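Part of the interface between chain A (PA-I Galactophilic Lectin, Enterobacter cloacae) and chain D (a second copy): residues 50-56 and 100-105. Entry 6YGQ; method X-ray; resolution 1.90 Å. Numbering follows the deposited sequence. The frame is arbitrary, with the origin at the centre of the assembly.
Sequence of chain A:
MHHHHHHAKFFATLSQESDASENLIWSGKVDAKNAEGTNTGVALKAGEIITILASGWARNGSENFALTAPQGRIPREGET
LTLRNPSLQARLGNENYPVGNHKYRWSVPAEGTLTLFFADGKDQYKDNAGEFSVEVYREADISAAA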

# COMPACT_ATOMS: atom_id res chain seq x y z
N ILE A 50 6.09 -15.28 5.01
CA ILE A 50 6.05 -13.97 5.65
C ILE A 50 5.17 -13.04 4.84
O ILE A 50 4.91 -13.25 3.65
CB ILE A 50 7.46 -13.36 5.83
CG1 ILE A 50 8.13 -13.11 4.48
CG2 ILE A 50 8.32 -14.26 6.70
CD1 ILE A 50 9.36 -12.23 4.58
N THR A 51 4.70 -11.98 5.51
CA THR A 51 3.92 -10.93 4.87
C THR A 51 4.59 -9.60 5.15
O THR A 51 4.93 -9.30 6.30
CB THR A 51 2.48 -10.93 5.38
OG1 THR A 51 1.79 -12.08 4.86
CG2 THR A 51 1.76 -9.66 4.96
N ILE A 52 4.77 -8.80 4.10
CA ILE A 52 5.37 -7.48 4.21
C ILE A 52 4.32 -6.46 3.79
O ILE A 52 3.66 -6.62 2.76
CB ILE A 52 6.64 -7.35 3.34
CG1 ILE A 52 7.62 -8.48 3.65
CG2 ILE A 52 7.30 -6.00 3.57
CD1 ILE A 52 8.61 -8.75 2.53
N LEU A 53 4.17 -5.41 4.60
CA LEU A 53 3.21 -4.34 4.35
C LEU A 53 3.91 -2.99 4.46
O LEU A 53 4.74 -2.80 5.36
CB LEU A 53 2.05 -4.39 5.35
CG LEU A 53 1.36 -5.74 5.50
CD1 LEU A 53 0.41 -5.71 6.69
CD2 LEU A 53 0.62 -6.11 4.23
N ALA A 54 3.55 -2.05 3.59
CA ALA A 54 4.27 -0.79 3.54
C ALA A 54 3.36 0.37 3.17
O ALA A 54 2.31 0.19 2.56
CB ALA A 54 5.45 -0.86 2.55
N SER A 55 3.80 1.56 3.55
CA SER A 55 3.11 2.81 3.24
C SER A 55 4.13 3.94 3.32
O SER A 55 5.20 3.78 3.91
CB SER A 55 1.94 3.06 4.20
OG SER A 55 2.41 3.24 5.53
N GLY A 56 3.78 5.07 2.72
CA GLY A 56 4.56 6.28 2.86
C GLY A 56 4.83 6.94 1.52
O GLY A 56 4.55 6.40 0.45
N GLY D 100 -6.54 2.30 3.53
CA GLY D 100 -5.26 2.65 2.97
C GLY D 100 -4.73 1.52 2.09
O GLY D 100 -5.49 0.79 1.44
N ASN D 101 -3.41 1.38 2.08
CA ASN D 101 -2.78 0.32 1.31
C ASN D 101 -3.09 -1.06 1.86
O ASN D 101 -3.01 -2.05 1.12
CB ASN D 101 -1.25 0.47 1.29
CG ASN D 101 -0.78 1.76 0.65
OD1 ASN D 101 -1.51 2.41 -0.10
ND2 ASN D 101 0.46 2.13 0.94
N HIS D 102 -3.42 -1.16 3.14
CA HIS D 102 -3.58 -2.47 3.76
C HIS D 102 -4.21 -2.32 5.13
O HIS D 102 -3.87 -1.40 5.89
CB HIS D 102 -2.22 -3.18 3.88
CG HIS D 102 -1.19 -2.39 4.63
ND1 HIS D 102 -1.13 -2.35 6.00
CD2 HIS D 102 -0.17 -1.61 4.18
CE1 HIS D 102 -0.12 -1.58 6.38
NE2 HIS D 102 0.47 -1.12 5.29
N LYS D 103 -5.13 -3.23 5.44
CA LYS D 103 -5.69 -3.40 6.78
C LYS D 103 -5.50 -4.88 7.11
O LYS D 103 -6.27 -5.73 6.65
CB LYS D 103 -7.15 -2.98 6.85
CG LYS D 103 -7.63 -2.68 8.26
CD LYS D 103 -9.02 -2.04 8.27
CE LYS D 103 -9.35 -1.44 9.63
NZ LYS D 103 -8.64 -0.15 9.86
N TYR D 104 -4.47 -5.18 7.89
CA TYR D 104 -4.02 -6.55 8.10
C TYR D 104 -4.65 -7.14 9.36
O TYR D 104 -4.61 -6.53 10.43
CB TYR D 104 -2.49 -6.59 8.20
CG TYR D 104 -1.89 -7.95 8.46
CD1 TYR D 104 -1.82 -8.90 7.45
CD2 TYR D 104 -1.38 -8.29 9.70
CE1 TYR D 104 -1.28 -10.15 7.67
CE2 TYR D 104 -0.83 -9.53 9.94
CZ TYR D 104 -0.78 -10.46 8.92
OH TYR D 104 -0.24 -11.70 9.14
N ARG D 105 -5.23 -8.34 9.21
CA ARG D 105 -5.81 -9.09 10.33
C ARG D 105 -6.77 -8.22 11.13
O ARG D 105 -6.67 -8.08 12.35
CB ARG D 105 -4.71 -9.68 11.21
CG ARG D 105 -4.00 -10.85 10.55
CD ARG D 105 -3.03 -11.55 11.49
NE ARG D 105 -2.35 -12.65 10.80
CZ ARG D 105 -2.85 -13.87 10.66
NH1 ARG D 105 -4.05 -14.17 11.16
NH2 ARG D 105 -2.16 -14.80 10.01
O HOH W 1 2.88 0.40 6.60

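The most unusual feature of this contact is the way Leu A53 sits on the imidazole of His D102. Its CB lies 3.6 Å from the centroid of the His D102 ring and only 6° off the ring normal. This is a CH-pi contact made almost squarely over one face. The closest ring atom is His D102 NE2, also 3.6 Å from Leu A53 CB.

The edge of the same ring meets the backbone. His D102 CD2 is 3.5 Å from Ala A54 O, which lies near the ring plane. A flat aromatic ring suits this place, since its face can cover an aliphatic carbon while its edge borders a carbonyl oxygen. The chi1 of His D102 is p and its chi2 is 81°.

One direct hydrogen bond joins the stretches. Asn D101 ND2 donates to Ala A54 O over 3.1 Å, with a nearly straight N-H...O angle of 169°. The acceptor is a main-chain atom, so the side chain of Ala A54 takes no part; its CA-to-CB bond points away. The amide of Asn D101 also packs against Ser A55, with Ser A55 CA 3.6 Å from Asn D101 ND2. That amide nitrogen has a further hydrogen bond elsewhere in the structure.

A water adds an indirect link. It lies 3.1 Å from Ser A55 OG and 3.1 Å from His D102 NE2, hydrogen-bonded to both. The small polar side chain of Ser A55, with chi1 in p, thus reaches the histidine through solvent.

Further along, the contact is apolar. Leu A53 CD1 packs 3.4 Å from Tyr D104 CB, so Leu A53 touches both His D102 and Tyr D104. It is buried, and 77 Å² of it is covered by the other stretch, the largest share of any residue here. Its branched side chain, in the m,t rotamer, suits this double role. Thr A51 CG2 adds a looser contact, 4.1 Å from Tyr D104 CE1, while Thr A51 OG1 is hydrogen-bonded elsewhere in the structure. Tyr D104 OH accepts a 2.8 Å hydrogen bond from Arg D105 NE within its own stretch.

The pattern follows the strand alternation. Thr A51, Leu A53 and Ser A55 point toward chain D, and Ile A50 and Ile A52 are out of reach. On chain D, His D102 and Tyr D104 point toward chain A and Lys D103 points away. The strand axes come no closer than 8.5 Å, and side chains fill much of the gap. Together the two stretches bury 316 Å².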